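Local structure of GDP-mannose-dependent alpha-(1-6)-phosphatidylinositol monomannoside mannosyltransferase (Corynebacterium glutamicum, 3OKP) at residues L8-D13 against S66-T71; I37-S42 against Y58-W63. The protein is a bacterial mannosyltransferase of the GT-B glycosyltransferase clan, built from two domains that each hold a parallel beta sheet. All blocks are in the same frame, centred on the assembly; numbering follows the deposited sequence.

Contact 1. Residues L8-D13 against S66-T71; sequences LVVTND and SVMLPT
Asn12 reaches from the loop after strand 7-11 to the backbone of 66-71, where Met68 N donates to its OD1 at 2.8 Å. The bond is nearly straight at the hydrogen, 167°, but the donor stands well above the plane of the Asn12 carbonyl. CG is anti to the backbone N (chi1 -172°), and the further turn about chi2 presents OD1 to the other segment; OD1 also lies 3.3 Å from Val67 CA, and Val67 CG1 packs 3.8 Å from Asn12 ND2. Ser42 OG is a second hydrogen-bonding partner of OD1, so one carbonyl oxygen is gripped by two segments, a task suited to asparagine's short, uncharged amide.

Beside this polar link Met68 turns inward on its unbranched chain. SD meets Val10 CG1 at 3.8 Å, the two side chains crossing at about a right angle, and a bend at chi3 (-71°) sets the methyl CE 3.8 Å from Thr11 O. Phe40 and Leu98 also touch Met68, while Met78 of helix 72-84 packs on Val10.

Behind Asn12, Asp13 N donates to Thr11 OG1 at 2.8 Å. This ST turn shapes the loop at the C-terminal end of an interior strand in the parallel sheet of the N-terminal Rossmann-like domain of a GT-B glycosyltransferase.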
loop_
_atom_site.group_PDB
_atom_site.type_symbol
_atom_site.label_atom_id
_atom_site.label_comp_id
_atom_site.label_asym_id
_atom_site.label_seq_id
_atom_site.Cartn_x
_atom_site.Cartn_y
_atom_site.Cartn_z
ATOM N N LEU A 8 17.480 13.275 -7.160
ATOM C CA LEU A 8 16.478 13.663 -8.144
ATOM C C LEU A 8 15.483 12.520 -8.315
ATOM O O LEU A 8 15.865 11.403 -8.676
ATOM C CB LEU A 8 17.124 14.022 -9.489
ATOM C CG LEU A 8 16.201 14.404 -10.655
ATOM C CD1 LEU A 8 15.477 15.723 -10.390
ATOM C CD2 LEU A 8 16.984 14.473 -11.955
ATOM N N VAL A 9 14.215 12.806 -8.036
ATOM C CA VAL A 9 13.135 11.839 -8.223
ATOM C C VAL A 9 12.516 12.047 -9.604
ATOM O O VAL A 9 11.990 13.124 -9.901
ATOM C CB VAL A 9 12.050 11.962 -7.117
ATOM C CG1 VAL A 9 10.967 10.902 -7.297
ATOM C CG2 VAL A 9 12.674 11.860 -5.726
ATOM N N VAL A 10 12.597 11.016 -10.442
ATOM C CA VAL A 10 12.107 11.071 -11.820
ATOM C C VAL A 10 10.841 10.229 -11.917
ATOM O O VAL A 10 10.877 9.021 -11.678
ATOM C CB VAL A 10 13.177 10.559 -12.825
ATOM C CG1 VAL A 10 12.633 10.559 -14.257
ATOM C CG2 VAL A 10 14.447 11.396 -12.731
ATOM N N THR A 11 9.725 10.864 -12.267
ATOM C CA THR A 11 8.426 10.200 -12.154
ATOM C C THR A 11 7.320 10.777 -13.040
ATOM O O THR A 11 7.214 11.991 -13.224
ATOM C CB THR A 11 7.951 10.152 -10.663
ATOM O OG1 THR A 11 6.719 9.431 -10.561
ATOM C CG2 THR A 11 7.783 11.560 -10.072
ATOM N N ASN A 12 6.503 9.876 -13.582
ATOM C CA ASN A 12 5.251 10.238 -14.230
ATOM C C ASN A 12 4.100 10.246 -13.218
ATOM O O ASN A 12 2.987 10.662 -13.535
ATOM C CB ASN A 12 4.948 9.258 -15.370
ATOM C CG ASN A 12 3.766 9.692 -16.222
ATOM O OD1 ASN A 12 3.711 10.823 -16.698
ATOM N ND2 ASN A 12 2.813 8.787 -16.415
ATOM N N ASP A 13 4.383 9.784 -12.002
ATOM C CA ASP A 13 3.360 9.598 -10.974
ATOM C C ASP A 13 3.601 10.525 -9.783
ATOM O O ASP A 13 4.307 10.167 -8.844
ATOM C CB ASP A 13 3.351 8.142 -10.489
ATOM C CG ASP A 13 3.263 7.140 -11.625
ATOM O OD1 ASP A 13 2.283 7.184 -12.401
ATOM O OD2 ASP A 13 4.178 6.293 -11.730
ATOM N N SER A 66 1.999 15.675 -20.627
ATOM C CA SER A 66 0.981 14.941 -19.877
ATOM C C SER A 66 1.479 13.578 -19.382
ATOM O O SER A 66 1.045 13.089 -18.333
ATOM C CB SER A 66 -0.271 14.769 -20.742
ATOM O OG SER A 66 -1.322 14.175 -20.005
ATOM N N VAL A 67 2.382 12.974 -20.153
ATOM C CA VAL A 67 3.013 11.703 -19.799
ATOM C C VAL A 67 4.525 11.846 -19.957
ATOM O O VAL A 67 5.008 12.295 -21.002
ATOM C CB VAL A 67 2.516 10.529 -20.699
ATOM C CG1 VAL A 67 3.034 9.190 -20.183
ATOM C CG2 VAL A 67 0.990 10.505 -20.791
ATOM N N MET A 68 5.270 11.488 -18.914
ATOM C CA MET A 68 6.720 11.430 -19.026
ATOM C C MET A 68 7.136 10.049 -19.514
ATOM O O MET A 68 6.863 9.036 -18.863
ATOM C CB MET A 68 7.414 11.762 -17.705
ATOM C CG MET A 68 8.925 11.893 -17.858
ATOM S SD MET A 68 9.832 12.091 -16.320
ATOM C CE MET A 68 9.360 13.759 -15.861
ATOM N N LEU A 69 7.794 10.029 -20.669
ATOM C CA LEU A 69 8.190 8.791 -21.328
ATOM C C LEU A 69 9.706 8.748 -21.517
ATOM O O LEU A 69 10.346 9.803 -21.582
ATOM C CB LEU A 69 7.470 8.671 -22.679
ATOM C CG LEU A 69 5.944 8.525 -22.609
ATOM C CD1 LEU A 69 5.280 8.953 -23.911
ATOM C CD2 LEU A 69 5.542 7.103 -22.220
ATOM N N PRO A 70 10.293 7.535 -21.580
ATOM C CA PRO A 70 11.727 7.461 -21.862
ATOM C C PRO A 70 12.025 7.800 -23.328
ATOM O O PRO A 70 11.887 6.953 -24.214
ATOM C CB PRO A 70 12.085 6.005 -21.525
ATOM C CG PRO A 70 10.823 5.250 -21.665
ATOM C CD PRO A 70 9.693 6.201 -21.380
ATOM N N THR A 71 12.401 9.055 -23.561
ATOM C CA THR A 71 12.698 9.572 -24.897
ATOM C C THR A 71 13.977 10.409 -24.814
ATOM O O THR A 71 14.333 10.863 -23.726
ATOM C CB THR A 71 11.549 10.468 -25.434
ATOM O OG1 THR A 71 11.492 11.684 -24.678
ATOM C CG2 THR A 71 10.194 9.758 -25.353
#

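Contact 2. Residues I37-S42 against Y58-W63; sequences IVVFAS and YEVIRW
Phe40 and Ile61 pair on one face of the parallel sheet, with Phe40 CD1 4.2 Å from Ile61 CG2. Phe40 has CG anti to the backbone N (chi1 -179°), and its ring tip CZ lies 3.7 Å from Trp63 CE3; the two side chains lie side by side, the Phe40 ring oblique, at 67°, to the five-membered ring of Trp63. Ile61 CD1 turns back to Val38 CG1, 3.7 Å away. On the other face Val39 CG2 meets Tyr58 CE2, and Val39 also packs against Val60. Beta-branched residues suit these extended strands, and the large rings fill the layer beneath helix 72-84, which touches Phe40, Ile61 and Trp63.

Four backbone bonds join the strands: Val39 N to Glu59 O, Ile61 N to Val39 O (2.6 Å), Ala41 N to Ile61 O, and Trp63 N to Ala41 O. At the N-terminal end a water bridges Ile37 O and Glu59 N, and Glu59 runs alongside Val38, its OE1 near Val38 CG1 and salt-bridged to Arg85 NE.

Arg62 closes the other end. Bent at chi2 (-76°), it passes small Ala41, and NH1 donates in the guanidinium plane to Ser42 O at 2.9 Å. Asp53 forms a salt bridge with its NE, and Pro15 O accepts from NH2. The guanidinium thus ties the outermost strand to its neighbour, to the connecting helix and to a loop, with Asp53 probably offsetting its charge.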
loop_
_atom_site.group_PDB
_atom_site.type_symbol
_atom_site.label_atom_id
_atom_site.label_comp_id
_atom_site.label_asym_id
_atom_site.label_seq_id
_atom_site.Cartn_x
_atom_site.Cartn_y
_atom_site.Cartn_z
ATOM N N ILE A 37 16.261 16.979 -1.789
ATOM C CA ILE A 37 15.315 16.380 -2.728
ATOM C C ILE A 37 14.922 17.357 -3.833
ATOM O O ILE A 37 14.583 18.513 -3.558
ATOM C CB ILE A 37 14.016 15.902 -2.010
ATOM C CG1 ILE A 37 14.309 14.776 -1.006
ATOM C CG2 ILE A 37 12.940 15.493 -3.034
ATOM C CD1 ILE A 37 14.562 13.391 -1.626
ATOM N N VAL A 38 14.983 16.881 -5.077
ATOM C CA VAL A 38 14.410 17.582 -6.225
ATOM C C VAL A 38 13.539 16.586 -6.997
ATOM O O VAL A 38 13.922 15.428 -7.163
ATOM C CB VAL A 38 15.498 18.173 -7.171
ATOM C CG1 VAL A 38 14.856 19.017 -8.273
ATOM C CG2 VAL A 38 16.514 19.013 -6.393
ATOM N N VAL A 39 12.369 17.030 -7.447
ATOM C CA VAL A 39 11.472 16.179 -8.234
ATOM C C VAL A 39 11.397 16.661 -9.681
ATOM O O VAL A 39 11.300 17.862 -9.941
ATOM C CB VAL A 39 10.045 16.100 -7.619
ATOM C CG1 VAL A 39 9.121 15.221 -8.470
ATOM C CG2 VAL A 39 10.103 15.568 -6.188
ATOM N N PHE A 40 11.466 15.706 -10.606
ATOM C CA PHE A 40 11.240 15.932 -12.032
ATOM C C PHE A 40 10.003 15.119 -12.427
ATOM O O PHE A 40 10.055 13.887 -12.518
ATOM C CB PHE A 40 12.488 15.518 -12.833
ATOM C CG PHE A 40 12.381 15.737 -14.326
ATOM C CD1 PHE A 40 11.906 16.941 -14.847
ATOM C CD2 PHE A 40 12.795 14.739 -15.212
ATOM C CE1 PHE A 40 11.821 17.141 -16.226
ATOM C CE2 PHE A 40 12.717 14.927 -16.592
ATOM C CZ PHE A 40 12.227 16.130 -17.102
ATOM N N ALA A 41 8.886 15.816 -12.632
ATOM C CA ALA A 41 7.590 15.160 -12.828
ATOM C C ALA A 41 6.813 15.690 -14.033
ATOM O O ALA A 41 6.933 16.858 -14.395
ATOM C CB ALA A 41 6.746 15.276 -11.559
ATOM N N SER A 42 6.014 14.817 -14.643
ATOM C CA SER A 42 5.094 15.210 -15.713
ATOM C C SER A 42 4.010 16.169 -15.201
ATOM O O SER A 42 3.843 16.346 -13.990
ATOM C CB SER A 42 4.451 13.971 -16.340
ATOM O OG SER A 42 3.767 13.207 -15.366
ATOM N N TYR A 58 10.073 21.517 -0.852
ATOM C CA TYR A 58 11.116 21.052 -1.770
ATOM C C TYR A 58 10.763 21.388 -3.224
ATOM O O TYR A 58 9.594 21.610 -3.551
ATOM C CB TYR A 58 11.375 19.548 -1.596
ATOM C CG TYR A 58 10.163 18.666 -1.818
ATOM C CD1 TYR A 58 9.338 18.302 -0.752
ATOM C CD2 TYR A 58 9.849 18.184 -3.089
ATOM C CE1 TYR A 58 8.224 17.493 -0.948
ATOM C CE2 TYR A 58 8.739 17.374 -3.297
ATOM C CZ TYR A 58 7.931 17.033 -2.225
ATOM O OH TYR A 58 6.838 16.226 -2.427
ATOM N N GLU A 59 11.777 21.421 -4.084
ATOM C CA GLU A 59 11.621 21.839 -5.479
ATOM C C GLU A 59 11.013 20.754 -6.368
ATOM O O GLU A 59 11.426 19.590 -6.323
ATOM C CB GLU A 59 12.972 22.290 -6.051
ATOM C CG GLU A 59 12.924 22.746 -7.514
ATOM C CD GLU A 59 14.287 23.113 -8.074
ATOM O OE1 GLU A 59 15.312 22.618 -7.550
ATOM O OE2 GLU A 59 14.332 23.896 -9.049
ATOM N N VAL A 60 10.031 21.154 -7.174
ATOM C CA VAL A 60 9.464 20.301 -8.219
ATOM C C VAL A 60 9.686 20.976 -9.573
ATOM O O VAL A 60 9.243 22.106 -9.793
ATOM C CB VAL A 60 7.948 20.028 -8.002
ATOM C CG1 VAL A 60 7.383 19.143 -9.118
ATOM C CG2 VAL A 60 7.702 19.383 -6.641
ATOM N N ILE A 61 10.400 20.286 -10.456
ATOM C CA ILE A 61 10.600 20.742 -11.829
ATOM C C ILE A 61 9.603 20.009 -12.722
ATOM O O ILE A 61 9.675 18.786 -12.880
ATOM C CB ILE A 61 12.056 20.507 -12.317
ATOM C CG1 ILE A 61 13.046 21.238 -11.400
ATOM C CG2 ILE A 61 12.220 20.948 -13.777
ATOM C CD1 ILE A 61 14.494 20.791 -11.548
ATOM N N ARG A 62 8.666 20.763 -13.290
ATOM C CA ARG A 62 7.585 20.177 -14.074
ATOM C C ARG A 62 7.938 20.023 -15.553
ATOM O O ARG A 62 8.319 20.987 -16.226
ATOM C CB ARG A 62 6.293 20.984 -13.905
ATOM C CG ARG A 62 5.655 20.892 -12.515
ATOM C CD ARG A 62 4.942 19.562 -12.294
ATOM N NE ARG A 62 4.290 19.506 -10.986
ATOM C CZ ARG A 62 3.503 18.515 -10.574
ATOM N NH1 ARG A 62 3.255 17.477 -11.367
ATOM N NH2 ARG A 62 2.960 18.562 -9.365
ATOM N N TRP A 63 7.819 18.789 -16.035
ATOM C CA TRP A 63 7.963 18.459 -17.447
ATOM C C TRP A 63 6.625 18.778 -18.129
ATOM O O TRP A 63 5.591 18.224 -17.747
ATOM C CB TRP A 63 8.347 16.978 -17.577
ATOM C CG TRP A 63 8.658 16.463 -18.968
ATOM C CD1 TRP A 63 8.058 15.404 -19.592
ATOM C CD2 TRP A 63 9.658 16.951 -19.881
ATOM N NE1 TRP A 63 8.608 15.210 -20.837
ATOM C CE2 TRP A 63 9.589 16.143 -21.042
ATOM C CE3 TRP A 63 10.597 17.991 -19.836
ATOM C CZ2 TRP A 63 10.425 16.347 -22.151
ATOM C CZ3 TRP A 63 11.425 18.195 -20.943
ATOM C CH2 TRP A 63 11.333 17.373 -22.083
HETATM O O HOH W 1 14.420 21.139 -2.909
#

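How the contacts relate
Both contacts belong to the parallel sheet of the N-terminal Rossmann-like domain, in which strands 7-11 and 37-42 are neighbours. Contact 2 builds the sheet's outer edge through regular backbone pairing in a beta-alpha-beta unit; contact 1 lies at the C-terminal strand ends, where a loop is held largely by side chains. Contact 2 is extensive and rich in apolar contacts, its 37-42 strand buried and its 58-63 strand partly exposed. Contact 1 is smaller, running from buried Val10 and Met68 to exposed Val67. Val9 O and Phe40 N, 2.7 Å apart, join the two contacts through the backbone, and Met68 CE packs 3.4 Å from Phe40 O.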